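Local coordinates for putative uncharacterized protein PH1404 (Pyrococcus horikoshii, PDB 3AF6), which probably terminates transcription by cutting nascent RNA as it leaves RNA polymerase, using a nuclease site with two zinc ions, at residues I44-P49 against I70-D75; P146-Q151 against A465-T470; N543-V548 against V581-H586; I615-E620 against R640-L645. All coordinates share one frame; numbering follows the deposited sequence.

Interaction 1 (I44-P49 against I70-D75)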
loop_
_atom_site.group_PDB
_atom_site.type_symbol
_atom_site.label_atom_id
_atom_site.label_comp_id
_atom_site.label_asym_id
_atom_site.label_seq_id
_atom_site.Cartn_x
_atom_site.Cartn_y
_atom_site.Cartn_z
ATOM N N ILE A 44 -15.485 -20.539 13.378
ATOM C CA ILE A 44 -16.215 -21.681 13.923
ATOM C C ILE A 44 -15.334 -22.929 13.921
ATOM O O ILE A 44 -15.235 -23.627 12.910
ATOM C CB ILE A 44 -17.484 -21.981 13.092
ATOM C CG1 ILE A 44 -18.408 -20.759 13.082
ATOM C CG2 ILE A 44 -18.202 -23.190 13.666
ATOM C CD1 ILE A 44 -19.646 -20.924 12.217
ATOM N N TYR A 45 -14.698 -23.201 15.058
ATOM C CA TYR A 45 -13.823 -24.364 15.199
ATOM C C TYR A 45 -14.609 -25.671 15.360
ATOM O O TYR A 45 -15.631 -25.715 16.052
ATOM C CB TYR A 45 -12.881 -24.173 16.397
ATOM C CG TYR A 45 -11.780 -23.150 16.182
ATOM C CD1 TYR A 45 -10.887 -23.270 15.115
ATOM C CD2 TYR A 45 -11.610 -22.083 17.065
ATOM C CE1 TYR A 45 -9.852 -22.353 14.934
ATOM C CE2 TYR A 45 -10.578 -21.161 16.893
ATOM C CZ TYR A 45 -9.703 -21.303 15.827
ATOM O OH TYR A 45 -8.674 -20.402 15.659
ATOM N N VAL A 46 -14.121 -26.731 14.720
ATOM C CA VAL A 46 -14.765 -28.043 14.776
ATOM C C VAL A 46 -13.731 -29.163 14.843
ATOM O O VAL A 46 -12.613 -29.011 14.349
ATOM C CB VAL A 46 -15.651 -28.276 13.537
ATOM C CG1 VAL A 46 -16.724 -27.200 13.454
ATOM C CG2 VAL A 46 -14.793 -28.275 12.280
ATOM N N LYS A 47 -14.109 -30.286 15.449
ATOM C CA LYS A 47 -13.206 -31.428 15.576
ATOM C C LYS A 47 -13.499 -32.541 14.573
ATOM O O LYS A 47 -13.717 -33.691 14.958
ATOM C CB LYS A 47 -13.256 -31.998 16.999
ATOM C CG LYS A 47 -12.520 -31.155 18.028
ATOM C CD LYS A 47 -12.443 -31.853 19.378
ATOM C CE LYS A 47 -11.626 -31.036 20.368
ATOM N NZ LYS A 47 -11.553 -31.674 21.710
ATOM N N ASN A 48 -13.494 -32.188 13.290
ATOM C CA ASN A 48 -13.746 -33.136 12.208
ATOM C C ASN A 48 -13.843 -32.399 10.877
ATOM O O ASN A 48 -14.322 -31.267 10.815
ATOM C CB ASN A 48 -15.040 -33.910 12.458
ATOM C CG ASN A 48 -16.233 -33.000 12.605
ATOM O OD1 ASN A 48 -16.237 -32.103 13.447
ATOM N ND2 ASN A 48 -17.255 -33.221 11.786
ATOM N N PRO A 49 -13.392 -33.040 9.788
ATOM C CA PRO A 49 -13.426 -32.439 8.452
ATOM C C PRO A 49 -14.836 -32.297 7.882
ATOM O O PRO A 49 -15.815 -32.724 8.497
ATOM C CB PRO A 49 -12.567 -33.395 7.631
ATOM C CG PRO A 49 -12.888 -34.721 8.252
ATOM C CD PRO A 49 -12.830 -34.402 9.733
ATOM N N ILE A 70 -17.502 -16.160 7.435
ATOM C CA ILE A 70 -17.204 -17.278 8.321
ATOM C C ILE A 70 -16.066 -18.174 7.852
ATOM O O ILE A 70 -16.003 -18.573 6.690
ATOM C CB ILE A 70 -18.464 -18.138 8.544
ATOM C CG1 ILE A 70 -19.106 -18.463 7.198
ATOM C CG2 ILE A 70 -19.453 -17.399 9.434
ATOM C CD1 ILE A 70 -20.399 -19.230 7.305
ATOM N N SER A 71 -15.164 -18.478 8.777
ATOM C CA SER A 71 -14.022 -19.337 8.508
ATOM C C SER A 71 -14.071 -20.500 9.486
ATOM O O SER A 71 -13.920 -20.314 10.697
ATOM C CB SER A 71 -12.714 -18.568 8.694
ATOM O OG SER A 71 -11.597 -19.426 8.549
ATOM N N VAL A 72 -14.294 -21.698 8.958
ATOM C CA VAL A 72 -14.362 -22.895 9.783
ATOM C C VAL A 72 -13.081 -23.714 9.636
ATOM O O VAL A 72 -12.683 -24.082 8.532
ATOM C CB VAL A 72 -15.588 -23.746 9.401
ATOM C CG1 VAL A 72 -15.573 -24.041 7.914
ATOM C CG2 VAL A 72 -15.601 -25.025 10.214
ATOM N N ARG A 73 -12.434 -23.988 10.762
ATOM C CA ARG A 73 -11.183 -24.736 10.766
ATOM C C ARG A 73 -11.257 -25.839 11.816
ATOM O O ARG A 73 -12.184 -25.873 12.627
ATOM C CB ARG A 73 -10.026 -23.796 11.111
ATOM C CG ARG A 73 -10.075 -22.450 10.407
ATOM C CD ARG A 73 -9.505 -21.349 11.299
ATOM N NE ARG A 73 -9.694 -20.020 10.723
ATOM C CZ ARG A 73 -9.443 -18.883 11.364
ATOM N NH1 ARG A 73 -9.644 -17.720 10.758
ATOM N NH2 ARG A 73 -8.995 -18.907 12.611
ATOM N N PRO A 74 -10.279 -26.761 11.815
ATOM C CA PRO A 74 -10.269 -27.851 12.793
ATOM C C PRO A 74 -9.911 -27.280 14.156
ATOM O O PRO A 74 -9.335 -26.196 14.238
ATOM C CB PRO A 74 -9.185 -28.774 12.257
ATOM C CG PRO A 74 -8.203 -27.804 11.680
ATOM C CD PRO A 74 -9.108 -26.854 10.924
ATOM N N ASP A 75 -10.246 -27.997 15.221
ATOM C CA ASP A 75 -9.933 -27.510 16.556
ATOM C C ASP A 75 -8.421 -27.321 16.666
ATOM O O ASP A 75 -7.650 -28.171 16.218
ATOM C CB ASP A 75 -10.423 -28.500 17.615
ATOM C CG ASP A 75 -10.424 -27.906 19.012
ATOM O OD1 ASP A 75 -9.335 -27.596 19.541
ATOM O OD2 ASP A 75 -11.521 -27.740 19.583
#

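Interaction 2 (P146-Q151 against A465-T470)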
loop_
_atom_site.group_PDB
_atom_site.type_symbol
_atom_site.label_atom_id
_atom_site.label_comp_id
_atom_site.label_asym_id
_atom_site.label_seq_id
_atom_site.Cartn_x
_atom_site.Cartn_y
_atom_site.Cartn_z
ATOM N N PRO A 146 8.008 -17.334 -5.713
ATOM C CA PRO A 146 8.231 -16.130 -6.519
ATOM C C PRO A 146 9.661 -16.017 -7.048
ATOM O O PRO A 146 10.608 -16.491 -6.422
ATOM C CB PRO A 146 7.860 -14.999 -5.559
ATOM C CG PRO A 146 8.209 -15.561 -4.224
ATOM C CD PRO A 146 7.679 -16.976 -4.323
ATOM N N PRO A 147 9.826 -15.384 -8.217
ATOM C CA PRO A 147 11.132 -15.197 -8.853
ATOM C C PRO A 147 12.145 -14.464 -7.987
ATOM O O PRO A 147 13.350 -14.700 -8.087
ATOM C CB PRO A 147 10.787 -14.423 -10.123
ATOM C CG PRO A 147 9.553 -13.679 -9.746
ATOM C CD PRO A 147 8.771 -14.716 -8.997
ATOM N N LEU A 148 11.651 -13.573 -7.137
ATOM C CA LEU A 148 12.514 -12.797 -6.262
ATOM C C LEU A 148 12.175 -13.082 -4.817
ATOM O O LEU A 148 11.016 -13.312 -4.476
ATOM C CB LEU A 148 12.332 -11.307 -6.540
ATOM C CG LEU A 148 12.602 -10.881 -7.980
ATOM C CD1 LEU A 148 12.115 -9.461 -8.207
ATOM C CD2 LEU A 148 14.089 -11.001 -8.263
ATOM N N GLN A 149 13.194 -13.076 -3.969
ATOM C CA GLN A 149 12.997 -13.310 -2.551
ATOM C C GLN A 149 13.014 -11.950 -1.862
ATOM O O GLN A 149 13.820 -11.081 -2.211
ATOM C CB GLN A 149 14.103 -14.213 -2.012
ATOM C CG GLN A 149 15.510 -13.730 -2.328
ATOM C CD GLN A 149 16.573 -14.771 -2.000
ATOM O OE1 GLN A 149 16.691 -15.793 -2.682
ATOM N NE2 GLN A 149 17.346 -14.519 -0.948
ATOM N N SER A 150 12.112 -11.770 -0.899
ATOM C CA SER A 150 11.979 -10.513 -0.169
ATOM C C SER A 150 12.275 -10.608 1.320
ATOM O O SER A 150 11.595 -11.330 2.052
ATOM C CB SER A 150 10.560 -9.956 -0.354
ATOM O OG SER A 150 10.221 -9.024 0.665
ATOM N N GLN A 151 13.282 -9.869 1.770
ATOM C CA GLN A 151 13.629 -9.854 3.185
ATOM C C GLN A 151 12.379 -9.431 3.941
ATOM O O GLN A 151 12.026 -10.008 4.974
ATOM C CB GLN A 151 14.751 -8.841 3.460
ATOM C CG GLN A 151 16.171 -9.348 3.203
ATOM C CD GLN A 151 16.986 -8.435 2.279
ATOM O OE1 GLN A 151 16.939 -8.567 1.047
ATOM N NE2 GLN A 151 17.733 -7.504 2.872
ATOM N N ALA A 465 11.825 -3.608 -3.239
ATOM C CA ALA A 465 10.438 -3.308 -3.580
ATOM C C ALA A 465 9.994 -4.109 -4.799
ATOM O O ALA A 465 8.858 -4.598 -4.861
ATOM C CB ALA A 465 10.273 -1.821 -3.853
ATOM N N THR A 466 10.892 -4.238 -5.773
ATOM C CA THR A 466 10.567 -4.982 -6.978
ATOM C C THR A 466 10.293 -6.438 -6.624
ATOM O O THR A 466 9.498 -7.099 -7.283
ATOM C CB THR A 466 11.700 -4.917 -8.014
ATOM O OG1 THR A 466 11.995 -3.549 -8.321
ATOM C CG2 THR A 466 11.290 -5.636 -9.289
ATOM N N ALA A 467 10.934 -6.940 -5.578
ATOM C CA ALA A 467 10.708 -8.331 -5.195
ATOM C C ALA A 467 9.264 -8.501 -4.752
ATOM O O ALA A 467 8.592 -9.458 -5.128
ATOM C CB ALA A 467 11.667 -8.755 -4.054
ATOM N N ILE A 468 8.790 -7.556 -3.955
ATOM C CA ILE A 468 7.433 -7.606 -3.438
ATOM C C ILE A 468 6.405 -7.626 -4.568
ATOM O O ILE A 468 5.378 -8.303 -4.474
ATOM C CB ILE A 468 7.208 -6.428 -2.468
ATOM C CG1 ILE A 468 8.195 -6.586 -1.297
ATOM C CG2 ILE A 468 5.769 -6.388 -1.989
ATOM C CD1 ILE A 468 8.157 -5.497 -0.234
ATOM N N HIS A 469 6.686 -6.899 -5.641
ATOM C CA HIS A 469 5.782 -6.882 -6.778
ATOM C C HIS A 469 5.578 -8.307 -7.304
ATOM O O HIS A 469 4.445 -8.766 -7.473
ATOM C CB HIS A 469 6.349 -6.000 -7.902
ATOM C CG HIS A 469 6.132 -4.533 -7.688
ATOM N ND1 HIS A 469 6.707 -3.835 -6.646
ATOM C CD2 HIS A 469 5.376 -3.636 -8.368
ATOM C CE1 HIS A 469 6.312 -2.575 -6.693
ATOM N NE2 HIS A 469 5.503 -2.428 -7.727
ATOM N N THR A 470 6.687 -9.004 -7.544
ATOM C CA THR A 470 6.639 -10.360 -8.073
ATOM C C THR A 470 5.996 -11.377 -7.142
ATOM O O THR A 470 5.729 -12.500 -7.558
ATOM C CB THR A 470 8.039 -10.867 -8.456
ATOM O OG1 THR A 470 8.800 -11.120 -7.270
ATOM C CG2 THR A 470 8.758 -9.830 -9.321
#

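Interaction 3 (N543-V548 against V581-H586)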
loop_
_atom_site.group_PDB
_atom_site.type_symbol
_atom_site.label_atom_id
_atom_site.label_comp_id
_atom_site.label_asym_id
_atom_site.label_seq_id
_atom_site.Cartn_x
_atom_site.Cartn_y
_atom_site.Cartn_z
ATOM N N ASN A 543 26.319 14.689 -17.602
ATOM C CA ASN A 543 25.254 13.952 -16.938
ATOM C C ASN A 543 23.888 14.613 -17.075
ATOM O O ASN A 543 23.775 15.805 -17.381
ATOM C CB ASN A 543 25.581 13.794 -15.449
ATOM C CG ASN A 543 26.914 13.120 -15.209
ATOM O OD1 ASN A 543 27.161 12.009 -15.691
ATOM N ND2 ASN A 543 27.783 13.784 -14.453
ATOM N N SER A 544 22.851 13.824 -16.826
ATOM C CA SER A 544 21.487 14.321 -16.903
ATOM C C SER A 544 20.634 13.838 -15.742
ATOM O O SER A 544 20.844 12.746 -15.204
ATOM C CB SER A 544 20.834 13.887 -18.222
ATOM O OG SER A 544 21.128 14.804 -19.262
ATOM N N ILE A 545 19.676 14.669 -15.350
ATOM C CA ILE A 545 18.756 14.298 -14.289
ATOM C C ILE A 545 17.344 14.412 -14.869
ATOM O O ILE A 545 17.007 15.400 -15.522
ATOM C CB ILE A 545 18.930 15.200 -13.035
ATOM C CG1 ILE A 545 18.161 14.589 -11.864
ATOM C CG2 ILE A 545 18.467 16.623 -13.325
ATOM C CD1 ILE A 545 18.375 15.301 -10.547
ATOM N N ILE A 546 16.532 13.384 -14.653
ATOM C CA ILE A 546 15.170 13.363 -15.173
ATOM C C ILE A 546 14.138 13.147 -14.067
ATOM O O ILE A 546 14.136 12.114 -13.398
ATOM C CB ILE A 546 14.999 12.222 -16.217
ATOM C CG1 ILE A 546 15.992 12.400 -17.368
ATOM C CG2 ILE A 546 13.581 12.214 -16.754
ATOM C CD1 ILE A 546 16.007 11.234 -18.333
ATOM N N PHE A 547 13.261 14.119 -13.870
ATOM C CA PHE A 547 12.220 13.973 -12.856
ATOM C C PHE A 547 11.033 13.306 -13.533
ATOM O O PHE A 547 10.576 13.758 -14.587
ATOM C CB PHE A 547 11.827 15.342 -12.276
ATOM C CG PHE A 547 12.918 15.979 -11.459
ATOM C CD1 PHE A 547 13.284 15.439 -10.225
ATOM C CD2 PHE A 547 13.632 17.067 -11.952
ATOM C CE1 PHE A 547 14.352 15.969 -9.497
ATOM C CE2 PHE A 547 14.697 17.601 -11.232
ATOM C CZ PHE A 547 15.057 17.048 -10.002
ATOM N N VAL A 548 10.560 12.215 -12.938
ATOM C CA VAL A 548 9.440 11.462 -13.484
ATOM C C VAL A 548 8.329 11.355 -12.454
ATOM O O VAL A 548 7.482 10.463 -12.513
ATOM C CB VAL A 548 9.874 10.041 -13.891
ATOM C CG1 VAL A 548 10.965 10.110 -14.946
ATOM C CG2 VAL A 548 10.355 9.282 -12.665
ATOM N N VAL A 581 24.789 23.256 -9.842
ATOM C CA VAL A 581 24.013 22.451 -10.787
ATOM C C VAL A 581 24.273 22.840 -12.238
ATOM O O VAL A 581 23.820 23.894 -12.701
ATOM C CB VAL A 581 22.487 22.564 -10.533
ATOM C CG1 VAL A 581 21.738 21.596 -11.436
ATOM C CG2 VAL A 581 22.171 22.268 -9.080
ATOM N N ASN A 582 25.003 21.984 -12.951
ATOM C CA ASN A 582 25.311 22.226 -14.357
ATOM C C ASN A 582 24.698 21.139 -15.236
ATOM O O ASN A 582 24.296 21.404 -16.365
ATOM C CB ASN A 582 26.822 22.265 -14.581
ATOM C CG ASN A 582 27.518 23.240 -13.663
ATOM O OD1 ASN A 582 27.085 24.383 -13.511
ATOM N ND2 ASN A 582 28.606 22.799 -13.048
ATOM N N MET A 583 24.643 19.918 -14.708
ATOM C CA MET A 583 24.071 18.775 -15.410
ATOM C C MET A 583 22.728 19.201 -15.996
ATOM O O MET A 583 22.135 20.178 -15.528
ATOM C CB MET A 583 23.842 17.627 -14.423
ATOM C CG MET A 583 22.698 17.895 -13.438
ATOM S SD MET A 583 22.400 16.601 -12.199
ATOM C CE MET A 583 22.875 15.109 -13.097
ATOM N N GLU A 584 22.248 18.478 -17.007
ATOM C CA GLU A 584 20.962 18.805 -17.625
ATOM C C GLU A 584 19.776 18.415 -16.755
ATOM O O GLU A 584 19.752 17.334 -16.167
ATOM C CB GLU A 584 20.808 18.113 -18.979
ATOM C CG GLU A 584 21.460 18.839 -20.143
ATOM C CD GLU A 584 20.828 18.462 -21.468
ATOM O OE1 GLU A 584 20.776 17.250 -21.774
ATOM O OE2 GLU A 584 20.375 19.377 -22.196
ATOM N N VAL A 585 18.785 19.298 -16.698
ATOM C CA VAL A 585 17.580 19.057 -15.907
ATOM C C VAL A 585 16.365 18.839 -16.817
ATOM O O VAL A 585 15.926 19.762 -17.512
ATOM C CB VAL A 585 17.288 20.261 -14.958
ATOM C CG1 VAL A 585 16.107 19.937 -14.049
ATOM C CG2 VAL A 585 18.524 20.595 -14.131
ATOM N N HIS A 586 15.824 17.623 -16.805
ATOM C CA HIS A 586 14.662 17.288 -17.629
ATOM C C HIS A 586 13.486 16.816 -16.782
ATOM O O HIS A 586 13.674 16.156 -15.756
ATOM C CB HIS A 586 15.007 16.171 -18.618
ATOM C CG HIS A 586 16.089 16.524 -19.583
ATOM N ND1 HIS A 586 15.926 17.473 -20.570
ATOM C CD2 HIS A 586 17.357 16.066 -19.706
ATOM C CE1 HIS A 586 17.047 17.585 -21.259
ATOM N NE2 HIS A 586 17.931 16.743 -20.754
#

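Interaction 4 (I615-E620 against R640-L645). With ZN (zinc ion), chain J; SO4 (sulfate ion), chain D.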
loop_
_atom_site.group_PDB
_atom_site.type_symbol
_atom_site.label_atom_id
_atom_site.label_comp_id
_atom_site.label_asym_id
_atom_site.label_seq_id
_atom_site.Cartn_x
_atom_site.Cartn_y
_atom_site.Cartn_z
ATOM N N ILE A 615 -15.703 16.034 -2.751
ATOM C CA ILE A 615 -14.797 16.833 -1.943
ATOM C C ILE A 615 -13.389 16.628 -2.489
ATOM O O ILE A 615 -12.850 15.520 -2.454
ATOM C CB ILE A 615 -14.869 16.404 -0.452
ATOM C CG1 ILE A 615 -16.304 16.582 0.061
ATOM C CG2 ILE A 615 -13.912 17.228 0.385
ATOM C CD1 ILE A 615 -16.545 15.993 1.436
ATOM N N THR A 616 -12.808 17.696 -3.022
ATOM C CA THR A 616 -11.472 17.624 -3.581
ATOM C C THR A 616 -10.404 17.917 -2.531
ATOM O O THR A 616 -10.491 18.894 -1.780
ATOM C CB THR A 616 -11.324 18.607 -4.741
ATOM O OG1 THR A 616 -11.594 19.929 -4.273
ATOM C CG2 THR A 616 -12.297 18.259 -5.849
ATOM N N VAL A 617 -9.388 17.061 -2.502
ATOM C CA VAL A 617 -8.294 17.185 -1.553
ATOM C C VAL A 617 -6.980 16.782 -2.202
ATOM O O VAL A 617 -6.914 16.569 -3.411
ATOM C CB VAL A 617 -8.518 16.262 -0.332
ATOM C CG1 VAL A 617 -9.820 16.621 0.366
ATOM C CG2 VAL A 617 -8.528 14.800 -0.779
ATOM N N HIS A 618 -5.937 16.691 -1.377
ATOM C CA HIS A 618 -4.607 16.271 -1.820
ATOM C C HIS A 618 -4.135 16.981 -3.095
ATOM O O HIS A 618 -4.008 16.373 -4.151
ATOM C CB HIS A 618 -4.622 14.753 -2.028
ATOM C CG HIS A 618 -3.268 14.144 -2.219
ATOM N ND1 HIS A 618 -2.490 14.386 -3.330
ATOM C CD2 HIS A 618 -2.571 13.269 -1.456
ATOM C CE1 HIS A 618 -1.373 13.687 -3.247
ATOM N NE2 HIS A 618 -1.398 13.000 -2.120
ATOM N N GLY A 619 -3.880 18.274 -2.976
ATOM C CA GLY A 619 -3.416 19.056 -4.104
ATOM C C GLY A 619 -3.057 20.441 -3.607
ATOM O O GLY A 619 -3.484 20.833 -2.533
ATOM N N GLU A 620 -2.249 21.181 -4.348
ATOM C CA GLU A 620 -1.933 22.531 -3.918
ATOM C C GLU A 620 -3.285 23.228 -3.756
ATOM O O GLU A 620 -4.277 22.855 -4.394
ATOM C CB GLU A 620 -1.069 23.239 -4.959
ATOM C CG GLU A 620 0.303 22.604 -5.107
ATOM C CD GLU A 620 1.123 23.205 -6.239
ATOM O OE1 GLU A 620 2.133 22.572 -6.625
ATOM O OE2 GLU A 620 0.763 24.300 -6.741
ATOM N N ARG A 640 -16.615 20.813 -3.007
ATOM C CA ARG A 640 -15.942 21.632 -2.013
ATOM C C ARG A 640 -14.504 21.206 -1.798
ATOM O O ARG A 640 -14.186 20.015 -1.833
ATOM C CB ARG A 640 -16.673 21.606 -0.677
ATOM C CG ARG A 640 -16.135 22.682 0.262
ATOM C CD ARG A 640 -16.771 22.602 1.623
ATOM N NE ARG A 640 -18.221 22.519 1.513
ATOM C CZ ARG A 640 -19.033 22.509 2.560
ATOM N NH1 ARG A 640 -18.522 22.580 3.782
ATOM N NH2 ARG A 640 -20.346 22.423 2.385
ATOM N N ALA A 641 -13.644 22.198 -1.584
ATOM C CA ALA A 641 -12.221 21.990 -1.340
ATOM C C ALA A 641 -11.923 22.497 0.078
ATOM O O ALA A 641 -11.405 23.598 0.278
ATOM C CB ALA A 641 -11.405 22.755 -2.367
ATOM N N PRO A 642 -12.245 21.680 1.084
ATOM C CA PRO A 642 -12.048 21.996 2.496
ATOM C C PRO A 642 -10.597 22.176 2.915
ATOM O O PRO A 642 -9.680 21.687 2.247
ATOM C CB PRO A 642 -12.700 20.810 3.189
ATOM C CG PRO A 642 -12.314 19.695 2.289
ATOM C CD PRO A 642 -12.600 20.260 0.920
ATOM N N ASN A 643 -10.408 22.887 4.025
ATOM C CA ASN A 643 -9.088 23.129 4.607
ATOM C C ASN A 643 -8.916 22.118 5.732
ATOM O O ASN A 643 -9.905 21.555 6.193
ATOM C CB ASN A 643 -9.030 24.526 5.203
ATOM C CG ASN A 643 -8.425 25.526 4.270
ATOM O OD1 ASN A 643 -7.228 25.462 3.972
ATOM N ND2 ASN A 643 -9.238 26.470 3.797
ATOM N N ASN A 644 -7.686 21.863 6.173
ATOM C CA ASN A 644 -7.520 20.934 7.288
ATOM C C ASN A 644 -8.259 21.580 8.464
ATOM O O ASN A 644 -8.308 22.805 8.559
ATOM C CB ASN A 644 -6.041 20.740 7.674
ATOM C CG ASN A 644 -5.215 20.075 6.573
ATOM O OD1 ASN A 644 -5.679 19.160 5.894
ATOM N ND2 ASN A 644 -3.979 20.523 6.414
ATOM N N LEU A 645 -8.839 20.759 9.337
ATOM C CA LEU A 645 -9.565 21.230 10.514
ATOM C C LEU A 645 -10.967 21.710 10.185
ATOM O O LEU A 645 -11.688 22.207 11.062
ATOM C CB LEU A 645 -8.780 22.319 11.266
ATOM C CG LEU A 645 -7.375 21.840 11.661
ATOM C CD1 LEU A 645 -6.603 22.944 12.352
ATOM C CD2 LEU A 645 -7.491 20.615 12.552
HETATM ZN ZN ZN J . 0.098 11.016 -1.831
HETATM S S SO4 D . -3.002 23.208 8.336
HETATM O O1 SO4 D . -2.380 23.957 9.446
HETATM O O2 SO4 D . -2.664 21.790 8.458
HETATM O O3 SO4 D . -4.456 23.376 8.389
HETATM O O4 SO4 D . -2.503 23.721 7.050
HETATM O O HOH W 1 -8.929 19.972 0.110
#

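Interaction 1 (I44-P49 against I70-D75)
Tyr45 and Arg73 lie abreast on neighbouring parallel strands, 41-46 and 70-74, in the small three-stranded sheet of the first KH domain. The modelled order of helices and strands is consistent with a type II KH fold: strand 41-46 is central, with 32-38 antiparallel on its other flank. The two segments' axes run 24° apart. Ile44 N donates to Ser71 O at 3.1 Å, and two residues on Val46 N reaches Arg73 O at 3.0 Å.

Tyr45 swings its ring back beside its own backbone N (chi1 -72°), across the third strand. There CD1 sits 3.4 Å from Pro74 O, and CE1 rests against Arg73 CD. The guanidinium stands steeply to the ring, its plane 68° away, and offers NH2 to Tyr45 OH in a weak bond at its edge. Ser71 OG takes the Arg73 NE proton at 2.9 Å, and Glu38 forms a salt bridge with NH2, so NE is held by Ser71 and NH2 by Glu38.

Turned to the other side of the sheet, Ile44 packs on Ile35, and its CD1 only grazes Ile70 CG2. Ile70 and Val72 in turn meet helix 59-66.

Further along, Asp75 lies alongside Lys47, both side chains pointing the same way. Lys47 NZ makes a salt bridge with Glu77, while Asp75 OD1 accepts from Glu77 N. Asp75 OD2 has Thr33 as its partner and is also near Lys47 CE, though its position is less certain. The contact is mainly carbon: Lys47 CG against Asp75 CB at 3.4 Å.

Interaction 2 (P146-Q151 against A465-T470)
Leu148 and Ala467 bring the two backbones nearest, with CA atoms 4.9 Å apart, where the irregular loop 146-151 passes the helix 462-471. The chains separate toward Pro146 and Thr470, whose CA atoms are 6.2 Å apart, and no hydrogen bond joins the segments.

Leu148 and Thr470 carry the packing. Leu148 CB meets Ala467 CB at 3.6 Å, while CD1 lies against Ala467 CA and Thr470 CG2, with Thr466 O close by. Leu493 and Trp463 add further apolar cover. This is a seam between domains: the loop belongs to the KH region and the helix to the beta-CASP domain, and helix 282-301 of the metallo-beta-lactamase part backs Ile468.

The OG1 of Thr470 lies between backbone N and carbonyl carbon (chi1 72°), the rotamer that lets it donate back to Ala467 O at 2.7 Å; CG2 is then presented to Leu148, which crosses it at about a right angle. Pro147 slides past in the opposite sense, CG 3.4 Å from Thr470 CB. At the far end Ser150 N-caps helix 151-161 through Ile153 N, and its OG, also bonded to Glu464, lies 3.7 Å from Ile468 CG1.

Interaction 3 (N543-V548 against V581-H586)
Ser544 and Glu584 open a regular parallel ladder between strands 544-547 and 584-586, whose short axes lie 4.8 Å apart and 16° from aligned. The pair forms one margin of the six-stranded parallel sheet of the beta-CASP domain, with 584-587 outermost. Asn543, Ile545 and Phe547 do the bonding on the first segment: Asn543 O accepts from Glu584 N, Ile545 uses both N and O, and Phe547 N donates to His586 O. The two bonds of Ile545, from its N to Glu584 O and to its O from His586 N, are each 2.8 Å.

Ser544, Ile546, Glu584 and His586 face helix 405-420. His586 CB rests against Ile546 CG1, and its ring folds back along its own strand to give NE2 to Glu584 OE1 at 3.1 Å. The oxygen lies in the ring plane, yet the imidazole reaches it from above the carboxylate plane. Arg422 makes a salt bridge with the same OE1, so this oxygen has two donors. Ser544 OG, 3.3 Å from Glu584 CB, is bonded to Thr419 on that helix.

On the opposite face Ile545 packs on Phe534 of helix 529-537. Met583 precedes strand 584-587 and points toward 543-548: CG stands between its backbone N and carbonyl carbon (chi1 71°), and a bend at chi3 lays SD 3.8 Å from Ile545 CB, with CE near Asn543 CB. Ile545 CG2 then lies over Val585, and beyond it Val585 CG1 touches the edge of the Phe547 ring at CE2, 3.9 Å away.

Interaction 4 (I615-E620 against R640-L645)
Thr616 and Pro642 are joined by a water where a strand bond might be expected. Strands 613-617 and 638-640 run parallel at the edge of a mixed sheet in the metallo-beta-lactamase fold, linked as a beta-alpha-beta unit through helix 621-635. Thr616 N donates to Arg640 O at 2.9 Å. The next rung would fall to residue 642, but proline has no N-H, and its CD faces Thr616 O instead. The water gives its protons to Thr616 O at 2.7 Å and to Pro642 O at 2.8 Å, bridging the two carbonyls.

Ile615 fills one side of this break. Its CG2, anti to the backbone N, lies against Pro642 CD and CG, the two side chains crossing at about a right angle, and Ile648 packs on both. On the other side Thr616 OG1 takes the crowded position between backbone N and carbonyl carbon (chi1 59°). That places it beside Ala641 CB at 3.4 Å, while it bonds to Cys624 O of the crossover helix.

Further on the segments part. His618, with a left-handed backbone (phi 47°), turns toward the active site, where Asp260, His261 and Asp367 also bind the zinc. Asn644 goes the other way, its ND2 held by Glu199 and a sulfate probably from the crystallisation liquor. The metal bond from His618 NE2 to zinc is 2.5 Å.

In the fold
From the N terminus the four contacts come strictly in series; none nests in or crosses another. Interaction 1 closes a short loop of 20 residues within the first KH domain, at the periphery. Interaction 2 spans by far the longest excursion, 313 residues, bringing a beta-CASP helix back onto the loop near the end of the second KH repeat after the chain has built most of the metallo-beta-lactamase part. Interaction 3 closes a loop of 32 residues and adds the outer strand to the beta-CASP sheet. Interaction 4 closes a helical crossover after the chain returns to the metallo-beta-lactamase part. Its nearest atoms are about 13 Å from interaction 3, and it alone contains a zinc ligand.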